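Side-chain contacts in erythrocyte binding antigen 140 (Plasmodium falciparum, PDB 4GF2), which probably binds receptors on the host red-cell surface during invasion, this chain being its region of two Duffy-binding-like domains: residues Thr339-Pro342 against Pro343-Thr347; Ala403-Lys407 against Gly408-Ile412; Asp469-Lys472 against Phe473-Ile476; Ile476-Phe479 against Leu480-Lys484; Ser534-Glu537 against Lys538-Lys542. The protein carries 3 engineered substitutions. All coordinates share one frame; numbering follows the deposited sequence.

Interaction 1: residues Thr339-Pro342 against Pro343-Thr347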
# COMPACT_ATOMS: atom_id res chain seq x y z
N THR A 339 -25.28 -15.89 -22.97
CA THR A 339 -23.86 -15.77 -22.66
C THR A 339 -23.24 -17.13 -22.34
O THR A 339 -23.85 -17.96 -21.67
CB THR A 339 -23.64 -14.84 -21.45
OG1 THR A 339 -24.07 -13.51 -21.77
CG2 THR A 339 -22.17 -14.81 -21.05
N CYS A 340 -22.03 -17.36 -22.83
CA CYS A 340 -21.29 -18.58 -22.52
C CYS A 340 -19.95 -18.22 -21.89
O CYS A 340 -19.09 -17.61 -22.52
CB CYS A 340 -21.10 -19.43 -23.77
SG CYS A 340 -22.62 -20.22 -24.35
N GLU A 341 -19.77 -18.62 -20.63
CA GLU A 341 -18.55 -18.32 -19.89
C GLU A 341 -17.41 -19.17 -20.43
O GLU A 341 -17.54 -20.38 -20.57
CB GLU A 341 -18.77 -18.60 -18.41
CG GLU A 341 -17.63 -18.16 -17.50
CD GLU A 341 -17.91 -18.47 -16.04
OE1 GLU A 341 -18.93 -19.14 -15.76
OE2 GLU A 341 -17.12 -18.03 -15.18
N PRO A 342 -16.27 -18.53 -20.75
CA PRO A 342 -15.11 -19.31 -21.20
C PRO A 342 -14.51 -20.11 -20.05
O PRO A 342 -14.50 -19.63 -18.92
CB PRO A 342 -14.12 -18.23 -21.67
CG PRO A 342 -14.93 -16.98 -21.82
CD PRO A 342 -16.02 -17.08 -20.82
N PRO A 343 -14.01 -21.32 -20.34
CA PRO A 343 -13.32 -22.11 -19.32
C PRO A 343 -12.22 -21.31 -18.63
O PRO A 343 -12.02 -21.43 -17.42
CB PRO A 343 -12.71 -23.26 -20.13
CG PRO A 343 -13.67 -23.44 -21.27
CD PRO A 343 -14.19 -22.07 -21.60
N ARG A 344 -11.52 -20.49 -19.40
CA ARG A 344 -10.47 -19.63 -18.88
C ARG A 344 -11.02 -18.70 -17.79
O ARG A 344 -10.36 -18.46 -16.79
CB ARG A 344 -9.85 -18.82 -20.02
CG ARG A 344 -8.75 -17.86 -19.61
CD ARG A 344 -8.48 -16.84 -20.71
NE ARG A 344 -9.72 -16.23 -21.18
CZ ARG A 344 -10.43 -15.34 -20.50
NH1 ARG A 344 -10.03 -14.93 -19.30
NH2 ARG A 344 -11.55 -14.86 -21.02
N ARG A 345 -12.23 -18.19 -18.00
CA ARG A 345 -12.85 -17.29 -17.03
C ARG A 345 -13.31 -18.05 -15.79
O ARG A 345 -13.27 -17.53 -14.67
CB ARG A 345 -14.03 -16.56 -17.67
CG ARG A 345 -14.90 -15.77 -16.69
CD ARG A 345 -14.12 -14.65 -16.01
NE ARG A 345 -14.94 -13.93 -15.04
CZ ARG A 345 -15.09 -14.29 -13.77
NH1 ARG A 345 -14.48 -15.36 -13.29
NH2 ARG A 345 -15.86 -13.57 -12.96
N GLN A 346 -13.75 -19.29 -15.99
CA GLN A 346 -14.22 -20.14 -14.91
C GLN A 346 -13.09 -20.51 -13.96
O GLN A 346 -13.32 -20.84 -12.80
CB GLN A 346 -14.84 -21.42 -15.47
CG GLN A 346 -16.05 -21.20 -16.36
CD GLN A 346 -16.54 -22.48 -17.00
OE1 GLN A 346 -16.53 -23.55 -16.38
NE2 GLN A 346 -16.96 -22.39 -18.25
N THR A 347 -11.86 -20.48 -14.47
CA THR A 347 -10.70 -20.91 -13.69
C THR A 347 -9.71 -19.77 -13.45
O THR A 347 -8.57 -20.00 -13.08
CB THR A 347 -9.96 -22.06 -14.40
OG1 THR A 347 -9.37 -21.58 -15.62
CG2 THR A 347 -10.92 -23.20 -14.72

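Interaction 2: residues Ala403-Lys407 against Gly408-Ile412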
# COMPACT_ATOMS: atom_id res chain seq x y z
N ALA A 403 -10.25 -6.53 -15.66
CA ALA A 403 -10.74 -5.16 -15.78
C ALA A 403 -12.25 -5.12 -15.57
O ALA A 403 -12.77 -4.25 -14.87
CB ALA A 403 -10.39 -4.60 -17.14
N ASP A 404 -12.96 -6.07 -16.18
CA ASP A 404 -14.41 -6.13 -16.07
C ASP A 404 -14.86 -6.46 -14.65
O ASP A 404 -15.94 -6.04 -14.22
CB ASP A 404 -14.98 -7.16 -17.04
CG ASP A 404 -15.30 -6.56 -18.40
OD1 ASP A 404 -15.97 -5.51 -18.43
OD2 ASP A 404 -14.88 -7.14 -19.42
N ILE A 405 -14.03 -7.21 -13.94
CA ILE A 405 -14.35 -7.62 -12.58
C ILE A 405 -14.17 -6.44 -11.62
O ILE A 405 -15.00 -6.19 -10.76
CB ILE A 405 -13.49 -8.82 -12.15
CG1 ILE A 405 -14.00 -10.09 -12.84
CG2 ILE A 405 -13.51 -9.01 -10.64
CD1 ILE A 405 -13.11 -11.29 -12.64
N ILE A 406 -13.07 -5.70 -11.81
CA ILE A 406 -12.79 -4.51 -11.01
C ILE A 406 -13.79 -3.40 -11.32
O ILE A 406 -14.24 -2.70 -10.41
CB ILE A 406 -11.37 -3.98 -11.29
CG1 ILE A 406 -10.32 -5.02 -10.88
CG2 ILE A 406 -11.14 -2.67 -10.56
CD1 ILE A 406 -10.39 -5.45 -9.43
N LYS A 407 -14.11 -3.22 -12.59
CA LYS A 407 -15.05 -2.18 -13.00
C LYS A 407 -16.47 -2.53 -12.55
O LYS A 407 -17.32 -1.65 -12.42
CB LYS A 407 -15.00 -1.97 -14.52
CG LYS A 407 -13.75 -1.25 -15.01
CD LYS A 407 -13.70 -1.17 -16.54
CE LYS A 407 -14.91 -0.44 -17.10
NZ LYS A 407 -14.79 -0.19 -18.57
N GLY A 408 -16.73 -3.81 -12.32
CA GLY A 408 -18.05 -4.27 -11.93
C GLY A 408 -18.95 -4.54 -13.11
O GLY A 408 -20.16 -4.65 -12.96
N SER A 409 -18.36 -4.66 -14.30
CA SER A 409 -19.14 -4.92 -15.50
C SER A 409 -19.08 -6.39 -15.89
O SER A 409 -19.78 -6.82 -16.81
CB SER A 409 -18.63 -4.06 -16.66
OG SER A 409 -17.27 -4.36 -16.93
N ASP A 410 -18.25 -7.16 -15.19
CA ASP A 410 -18.14 -8.59 -15.43
C ASP A 410 -19.50 -9.27 -15.38
O ASP A 410 -20.30 -9.02 -14.48
CB ASP A 410 -17.20 -9.25 -14.41
CG ASP A 410 -17.18 -10.76 -14.53
OD1 ASP A 410 -16.65 -11.27 -15.54
OD2 ASP A 410 -17.70 -11.44 -13.61
N ILE A 411 -19.76 -10.14 -16.35
CA ILE A 411 -21.06 -10.77 -16.50
C ILE A 411 -21.33 -11.85 -15.44
O ILE A 411 -22.48 -12.06 -15.04
CB ILE A 411 -21.21 -11.41 -17.90
CG1 ILE A 411 -21.28 -10.31 -18.96
CG2 ILE A 411 -22.45 -12.29 -17.97
CD1 ILE A 411 -21.29 -10.84 -20.38
N ILE A 412 -20.29 -12.53 -14.99
CA ILE A 412 -20.46 -13.71 -14.14
C ILE A 412 -20.87 -13.36 -12.71
O ILE A 412 -21.81 -13.96 -12.18
CB ILE A 412 -19.17 -14.56 -14.08
CG1 ILE A 412 -18.69 -14.90 -15.49
CG2 ILE A 412 -19.43 -15.84 -13.29
CD1 ILE A 412 -19.70 -15.65 -16.34

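Interaction 3: residues Asp469-Lys472 against Phe473-Ile476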
# COMPACT_ATOMS: atom_id res chain seq x y z
N ASP A 469 -2.41 -2.89 -28.07
CA ASP A 469 -3.82 -2.53 -27.96
C ASP A 469 -4.55 -3.31 -26.88
O ASP A 469 -5.76 -3.53 -26.95
CB ASP A 469 -4.51 -2.72 -29.31
CG ASP A 469 -4.00 -1.76 -30.37
OD1 ASP A 469 -3.74 -0.59 -30.03
OD2 ASP A 469 -3.84 -2.18 -31.54
N TYR A 470 -3.80 -3.73 -25.86
CA TYR A 470 -4.40 -4.39 -24.71
C TYR A 470 -5.44 -3.47 -24.08
O TYR A 470 -6.43 -3.94 -23.51
CB TYR A 470 -3.33 -4.77 -23.69
CG TYR A 470 -2.41 -3.63 -23.30
CD1 TYR A 470 -2.79 -2.70 -22.35
CD2 TYR A 470 -1.16 -3.50 -23.88
CE1 TYR A 470 -1.96 -1.67 -21.99
CE2 TYR A 470 -0.31 -2.46 -23.53
CZ TYR A 470 -0.72 -1.55 -22.58
OH TYR A 470 0.11 -0.51 -22.22
N ASP A 471 -5.22 -2.17 -24.19
CA ASP A 471 -6.14 -1.19 -23.61
C ASP A 471 -7.44 -1.11 -24.40
O ASP A 471 -8.52 -1.14 -23.83
CB ASP A 471 -5.48 0.19 -23.54
CG ASP A 471 -6.30 1.18 -22.74
OD1 ASP A 471 -7.01 0.74 -21.81
OD2 ASP A 471 -6.23 2.39 -23.04
N LYS A 472 -7.32 -1.00 -25.72
CA LYS A 472 -8.50 -0.99 -26.59
C LYS A 472 -9.29 -2.29 -26.43
O LYS A 472 -10.52 -2.28 -26.39
CB LYS A 472 -8.11 -0.82 -28.06
CG LYS A 472 -8.08 0.62 -28.54
CD LYS A 472 -7.78 0.69 -30.03
CE LYS A 472 -7.85 2.12 -30.55
NZ LYS A 472 -7.58 2.20 -32.01
N PHE A 473 -8.58 -3.40 -26.35
CA PHE A 473 -9.22 -4.70 -26.22
C PHE A 473 -10.07 -4.76 -24.96
O PHE A 473 -11.18 -5.30 -24.97
CB PHE A 473 -8.16 -5.81 -26.20
CG PHE A 473 -8.74 -7.19 -26.18
CD1 PHE A 473 -9.47 -7.66 -27.26
CD2 PHE A 473 -8.56 -8.03 -25.09
CE1 PHE A 473 -10.01 -8.93 -27.25
CE2 PHE A 473 -9.09 -9.30 -25.08
CZ PHE A 473 -9.81 -9.75 -26.16
N GLN A 474 -9.55 -4.20 -23.87
CA GLN A 474 -10.25 -4.21 -22.59
C GLN A 474 -11.53 -3.38 -22.65
O GLN A 474 -12.46 -3.60 -21.87
CB GLN A 474 -9.33 -3.69 -21.49
CG GLN A 474 -9.99 -3.57 -20.12
CD GLN A 474 -10.27 -2.12 -19.73
OE1 GLN A 474 -9.46 -1.23 -19.99
NE2 GLN A 474 -11.42 -1.89 -19.11
N LYS A 475 -11.59 -2.43 -23.57
CA LYS A 475 -12.76 -1.57 -23.71
C LYS A 475 -13.89 -2.24 -24.48
O LYS A 475 -15.02 -1.75 -24.49
CB LYS A 475 -12.39 -0.25 -24.40
CG LYS A 475 -11.47 0.65 -23.58
CD LYS A 475 -11.56 2.10 -24.04
CE LYS A 475 -10.68 3.02 -23.22
NZ LYS A 475 -9.24 2.93 -23.61
N ILE A 476 -13.60 -3.37 -25.12
CA ILE A 476 -14.61 -4.09 -25.89
C ILE A 476 -15.53 -4.89 -24.97
O ILE A 476 -15.05 -5.63 -24.11
CB ILE A 476 -13.96 -5.07 -26.89
CG1 ILE A 476 -13.21 -4.29 -27.97
CG2 ILE A 476 -15.01 -5.97 -27.52
CD1 ILE A 476 -12.52 -5.16 -28.99

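Interaction 4: residues Ile476-Phe479 against Leu480-Lys484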
# COMPACT_ATOMS: atom_id res chain seq x y z
N ILE A 476 -13.60 -3.37 -25.12
CA ILE A 476 -14.61 -4.09 -25.89
C ILE A 476 -15.53 -4.89 -24.97
O ILE A 476 -15.05 -5.63 -24.11
CB ILE A 476 -13.96 -5.07 -26.89
CG1 ILE A 476 -13.21 -4.29 -27.97
CG2 ILE A 476 -15.01 -5.97 -27.52
CD1 ILE A 476 -12.52 -5.16 -28.99
N PRO A 477 -16.85 -4.74 -25.16
CA PRO A 477 -17.81 -5.51 -24.36
C PRO A 477 -17.37 -6.95 -24.15
O PRO A 477 -17.01 -7.65 -25.10
CB PRO A 477 -19.08 -5.45 -25.20
CG PRO A 477 -19.00 -4.12 -25.86
CD PRO A 477 -17.53 -3.87 -26.13
N GLN A 478 -17.37 -7.37 -22.89
CA GLN A 478 -16.87 -8.68 -22.50
C GLN A 478 -17.44 -9.80 -23.38
O GLN A 478 -16.69 -10.61 -23.92
CB GLN A 478 -17.21 -8.94 -21.04
CG GLN A 478 -16.60 -10.19 -20.46
CD GLN A 478 -16.81 -10.29 -18.97
OE1 GLN A 478 -17.92 -10.07 -18.48
NE2 GLN A 478 -15.75 -10.60 -18.23
N PHE A 479 -18.76 -9.84 -23.52
CA PHE A 479 -19.40 -10.89 -24.31
C PHE A 479 -18.82 -11.00 -25.72
O PHE A 479 -18.62 -12.09 -26.23
CB PHE A 479 -20.90 -10.65 -24.42
CG PHE A 479 -21.56 -11.47 -25.49
CD1 PHE A 479 -21.73 -12.84 -25.33
CD2 PHE A 479 -21.99 -10.88 -26.67
CE1 PHE A 479 -22.32 -13.60 -26.31
CE2 PHE A 479 -22.58 -11.64 -27.66
CZ PHE A 479 -22.75 -13.00 -27.48
N LEU A 480 -18.56 -9.85 -26.33
CA LEU A 480 -18.00 -9.82 -27.67
C LEU A 480 -16.60 -10.44 -27.68
O LEU A 480 -16.23 -11.14 -28.61
CB LEU A 480 -17.95 -8.39 -28.21
CG LEU A 480 -19.31 -7.75 -28.52
CD1 LEU A 480 -19.16 -6.29 -28.91
CD2 LEU A 480 -20.03 -8.52 -29.62
N ARG A 481 -15.83 -10.17 -26.62
CA ARG A 481 -14.50 -10.75 -26.51
C ARG A 481 -14.61 -12.25 -26.34
O ARG A 481 -13.81 -13.01 -26.90
CB ARG A 481 -13.75 -10.14 -25.32
CG ARG A 481 -13.66 -8.63 -25.35
CD ARG A 481 -12.63 -8.12 -24.36
NE ARG A 481 -12.72 -8.79 -23.06
CZ ARG A 481 -13.36 -8.32 -22.00
NH1 ARG A 481 -14.00 -7.15 -22.05
NH2 ARG A 481 -13.37 -9.01 -20.87
N TRP A 482 -15.59 -12.69 -25.56
CA TRP A 482 -15.78 -14.11 -25.28
C TRP A 482 -16.26 -14.85 -26.52
O TRP A 482 -15.79 -15.94 -26.82
CB TRP A 482 -16.77 -14.30 -24.14
CG TRP A 482 -16.22 -13.89 -22.82
CD1 TRP A 482 -14.95 -13.43 -22.57
CD2 TRP A 482 -16.90 -13.89 -21.56
NE1 TRP A 482 -14.81 -13.15 -21.23
CE2 TRP A 482 -15.99 -13.42 -20.60
CE3 TRP A 482 -18.19 -14.25 -21.17
CZ2 TRP A 482 -16.34 -13.30 -19.26
CZ3 TRP A 482 -18.53 -14.12 -19.84
CH2 TRP A 482 -17.61 -13.65 -18.90
N PHE A 483 -17.21 -14.24 -27.22
CA PHE A 483 -17.77 -14.83 -28.43
C PHE A 483 -16.65 -15.20 -29.40
O PHE A 483 -16.61 -16.32 -29.92
CB PHE A 483 -18.73 -13.85 -29.10
CG PHE A 483 -19.55 -14.44 -30.22
CD1 PHE A 483 -19.62 -15.81 -30.40
CD2 PHE A 483 -20.24 -13.62 -31.09
CE1 PHE A 483 -20.38 -16.35 -31.43
CE2 PHE A 483 -21.00 -14.16 -32.12
CZ PHE A 483 -21.06 -15.52 -32.29
N LYS A 484 -15.74 -14.26 -29.64
CA LYS A 484 -14.60 -14.51 -30.51
C LYS A 484 -13.69 -15.59 -29.93
O LYS A 484 -13.19 -16.45 -30.66
CB LYS A 484 -13.80 -13.22 -30.73
CG LYS A 484 -12.30 -13.41 -30.63
CD LYS A 484 -11.54 -12.18 -31.09
CE LYS A 484 -10.19 -12.07 -30.38
NZ LYS A 484 -9.39 -13.32 -30.49

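Interaction 5: residues Ser534-Glu537 against Lys538-Lys542. With GOL (glycerol), chain I.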
# COMPACT_ATOMS: atom_id res chain seq x y z
N SER A 534 -25.39 -25.88 -29.86
CA SER A 534 -26.27 -25.18 -28.93
C SER A 534 -25.57 -23.94 -28.36
O SER A 534 -26.20 -22.89 -28.22
CB SER A 534 -26.75 -26.11 -27.81
OG SER A 534 -25.68 -26.73 -27.13
N GLU A 535 -24.29 -24.07 -28.05
CA GLU A 535 -23.52 -22.95 -27.52
C GLU A 535 -23.50 -21.82 -28.55
O GLU A 535 -23.71 -20.65 -28.22
CB GLU A 535 -22.09 -23.37 -27.22
CG GLU A 535 -21.97 -24.40 -26.10
CD GLU A 535 -20.55 -24.91 -25.95
OE1 GLU A 535 -19.68 -24.49 -26.74
OE2 GLU A 535 -20.30 -25.74 -25.05
N TYR A 536 -23.26 -22.20 -29.80
CA TYR A 536 -23.24 -21.26 -30.91
C TYR A 536 -24.57 -20.54 -31.03
O TYR A 536 -24.61 -19.31 -31.15
CB TYR A 536 -22.94 -22.01 -32.21
CG TYR A 536 -23.10 -21.18 -33.46
CD1 TYR A 536 -22.06 -20.41 -33.95
CD2 TYR A 536 -24.30 -21.18 -34.16
CE1 TYR A 536 -22.20 -19.65 -35.09
CE2 TYR A 536 -24.45 -20.43 -35.31
CZ TYR A 536 -23.40 -19.67 -35.77
OH TYR A 536 -23.55 -18.91 -36.91
N GLU A 537 -25.66 -21.30 -30.99
CA GLU A 537 -27.00 -20.74 -31.15
C GLU A 537 -27.32 -19.73 -30.05
O GLU A 537 -27.89 -18.67 -30.32
CB GLU A 537 -28.05 -21.85 -31.15
CG GLU A 537 -28.04 -22.68 -32.42
CD GLU A 537 -29.02 -23.84 -32.36
OE1 GLU A 537 -29.46 -24.19 -31.24
OE2 GLU A 537 -29.36 -24.40 -33.43
N LYS A 538 -26.97 -20.08 -28.82
CA LYS A 538 -27.19 -19.19 -27.68
C LYS A 538 -26.53 -17.84 -27.92
O LYS A 538 -27.18 -16.80 -27.86
CB LYS A 538 -26.65 -19.81 -26.39
CG LYS A 538 -27.52 -20.90 -25.80
CD LYS A 538 -26.97 -21.38 -24.46
CE LYS A 538 -27.89 -22.39 -23.79
NZ LYS A 538 -27.98 -23.67 -24.54
N GLN A 539 -25.23 -17.87 -28.20
CA GLN A 539 -24.45 -16.64 -28.34
C GLN A 539 -24.85 -15.84 -29.57
O GLN A 539 -24.83 -14.61 -29.54
CB GLN A 539 -22.97 -16.98 -28.39
CG GLN A 539 -22.44 -17.56 -27.09
CD GLN A 539 -21.06 -18.13 -27.25
OE1 GLN A 539 -20.07 -17.53 -26.83
NE2 GLN A 539 -20.98 -19.30 -27.87
N VAL A 540 -25.18 -16.53 -30.65
CA VAL A 540 -25.65 -15.87 -31.86
C VAL A 540 -26.93 -15.10 -31.56
O VAL A 540 -27.12 -13.98 -32.04
CB VAL A 540 -25.90 -16.88 -32.99
CG1 VAL A 540 -26.87 -16.31 -34.02
CG2 VAL A 540 -24.59 -17.28 -33.64
N ASP A 541 -27.80 -15.70 -30.77
CA ASP A 541 -29.08 -15.09 -30.45
C ASP A 541 -28.87 -13.80 -29.68
O ASP A 541 -29.52 -12.79 -29.95
CB ASP A 541 -29.93 -16.06 -29.62
CG ASP A 541 -31.36 -15.58 -29.45
OD1 ASP A 541 -31.95 -15.09 -30.44
OD2 ASP A 541 -31.90 -15.71 -28.33
N LYS A 542 -27.95 -13.82 -28.72
CA LYS A 542 -27.66 -12.64 -27.91
C LYS A 542 -27.00 -11.57 -28.77
O LYS A 542 -27.37 -10.40 -28.70
CB LYS A 542 -26.75 -13.00 -26.74
CG LYS A 542 -26.25 -11.79 -25.96
CD LYS A 542 -25.42 -12.19 -24.76
CE LYS A 542 -24.73 -10.99 -24.13
NZ LYS A 542 -25.70 -9.98 -23.61
C1 GOL I . -24.61 -25.36 -20.92
O1 GOL I . -23.23 -25.56 -21.14
C2 GOL I . -25.40 -26.00 -22.06
O2 GOL I . -25.18 -27.39 -22.07
C3 GOL I . -24.96 -25.39 -23.39
O3 GOL I . -25.84 -25.80 -24.41

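Interaction 1: residues Thr339-Pro342 against Pro343-Thr347
P342 is the N-cap of the short helix 343-346 in the second Duffy-binding-like domain, and its carbonyl faces the amides of the first turn. P342 O accepts Q346 N at 3.0 Å and R345 N, at 2.8 Å, in a bent and weak second bond. One residue back, E341 O takes the side-chain amide of Q346: NE2 lies 3.1 Å away, above the carbonyl plane although the oxygen sits in the plane of the amide. Q346 reaches it by setting CG beside its own backbone N (chi1 -61°) and running extended. NE2 also bonds S325 O, so it ties two loop carbonyls to the helix.

Charge plays a looser part. E341 OE2 stands over one face of the R345 guanidinium, 4.2 Å from NH1, where no N-H points at it; the two planes are almost perpendicular. The stronger partners of R345 are D410 and D414, while R344 forms salt bridges to D401 and E485.

Apolar packing is limited to the P342 ring, which turns CD to R345 CB at 3.8 Å. Where the E341 and Q346 side chains cross, carboxylate meets methylene closely, E341 CD lying 3.3 Å from Q346 CG.

Interaction 2: residues Ala403-Lys407 against Gly408-Ile412
D404 and the residues G408-D410 meet in a local C-terminal cap, where helix 388-407 of the second Duffy-binding-like domain gives way to the loop before helix 415-427. The pattern is consistent with a Schellman motif: S409 N bonds back to D404 O at 2.8 Å, G408 N to I405 O at 3.3 Å, both bonds weak, and G408 supplies the positive phi of 86° that turns the chain off the helix. At these backbone angles the tight space beside K407 O suits glycine.

D404 O is the hub of the cap. Besides S409 N it receives G408 N, weakly, and D410 N at 2.7 Å, the last coming from above the carbonyl plane. Three amides thus gather round this carbonyl, which probably offsets the partial negative charge of the helix end.

The aspartate side chains look outward to other helices. D404 OD2 makes a salt bridge with R481, and D410 OD1 accepts Q478 NE2, so this turn is fastened to the start of helix 478-508. D410 OD2 forms a salt bridge with R345 and also takes K413 N and, weakly, I412 N at 3.1 Å. D410 holds CG anti to its amide nitrogen (chi1 173°), which lays the carboxylate beside I405, the two side chains pointing the same way, with I405 CG1 3.7 Å from D410 CG.

Interaction 3: residues Asp469-Lys472 against Phe473-Ile476
D469, at the N-cap of helix 470-475, contributes its carbonyl: F473 N bonds D469 O at 2.9 Å. Its side chain makes no capping bond; the carbonyl supplies the first turn's bond.

Y470 continues the pattern with Y470 O accepting Q474 N at 3.2 Å. Its ring leaves the contact to stack on W454 of helix 435-457.

D471 carries the polar side-chain interaction. With CG anti to the amide nitrogen (chi1 -170°) its carboxylate swings along the helix, and OD2 forms a salt bridge to K475 NZ at 3.1 Å. K475 runs extended from CG and folds only at its last torsion (chi4 78°), which brings the ammonium back over the preceding turn. The other oxygen, OD1, pairs with K450, so the carboxylate lies between two lysines that would probably favour its charged form. Q474 OE1 stays 3.6 Å from D471 OD1 and takes a weak bond from W446 NE1.

K472 offers its carbonyl to K475 N at 3.0 Å, three residues on, while K475 N keeps only a weak link to D471 O. I476 lays CG1 3.7 Å from the same K472 O.

The side-chain pair is an i to i+4 aspartate-lysine salt bridge, an arrangement common on exposed helix faces. Here, with K450 as the second partner of the aspartate, it ties the short helix 470-475 to helix 435-457 within the largely helical Duffy-binding-like domain.

Interaction 4: residues Ile476-Phe479 against Leu480-Lys484
Q478 and W482 form the tight side of this first turn of helix 478-508. Q478 CG sits over one face of the indole, 3.6 Å from the centroid of the six-membered ring, in a CH-pi contact, and the amide behind it crowds the rim, NE2 coming within 2.9 Å of W482 CZ2. Extended, with CG anti to the backbone N (chi1 -172°), the glutamine lies across the ring at an inclined angle. R481 closes the other flank: bent at chi3, it turns back so that NH1 bonds I476 O at 2.8 Å, almost in line with the carbonyl, while Q478 CA covers one face of its guanidinium. NH1 also forms a salt bridge with D404.

The remaining packing is looser. F479 and F483 have nearly parallel rings, but these barely overlap, with centroids 5.8 Å apart. On the more open side the partly exposed P477 lies alongside L480, P477 CG 3.7 Å from L480 CD1. I476 CG2 touches L480 CB at 3.9 Å.

Around this turn, D401 of helix 388-407 receives Q478 NE2, R481 NH2 and W482 NE1, and Q478 OE1 takes the amide of I411. K542 of helix 518-548 makes a cation-pi contact with the F479 ring, and F483 packs on L567 of helix 563-570.

Interaction 5: residues Ser534-Glu537 against Lys538-Lys542
From S534 to D541 the main chain is regular alpha helix, each carbonyl of S534-E537 bonding the amide four residues on, as with K538 N to S534 O at 3.0 Å. E535 O carries a double load: besides Q539 N at 3.2 Å it accepts Q539 NE2 at 3.1 Å, and the two donors reach it from opposite faces of the carbonyl plane. The side-chain donor stands far above that plane, yet E535 O lies close to the plane of the amide. Q539 gets there with CG beside its own backbone N (chi1 -66°), so that the chain runs back toward the preceding turn. Its flanks pack on F479, F483 and W486 of helix 478-508 and on C340.

This is the middle of the long helix 518-548, which packs against helices 478-508 and 563-570 in a helical bundle. On the side next to helix 563-570, V540 CG2 sits over one face of the Y536 ring, 3.5 Å from its centroid and 17° off the normal. CG2 approaches the CZ end of the ring most closely. The same ring meets F584, touches L567 and also lies against W486.

The exposed K538 and the partly exposed S534 share a glycerol, probably from the crystallisation liquor. Glycerol O3 donates to S534 OG at 2.9 Å and accepts from K538 NZ at 3.0 Å, the lysine bending at its last torsion to reach it. S534 OG also bonds L531 O, one turn back.

How the interactions relate
Interactions 1 and 4 are buried, 2 and 5 partly so, and 3 lies at the surface. The buried pair meets where the P342 ring packs on the W482 indole, and interactions 1 and 2 are joined by charge between R345 and D410. Interactions 3 and 4 share I476 and follow one another through the link between helices 470-475 and 478-508, while A403 of interaction 2 packs on Q474. The ion pairs of interactions 1, 2 and 4 are buried, whereas that of interaction 3 is at the surface. Interaction 5, in mid-helix, touches interaction 4 through the F479-K542 cation-pi pair and packing of F479 and F483 on Q539, but stays about 11 Å, between nearest atoms, from interaction 3.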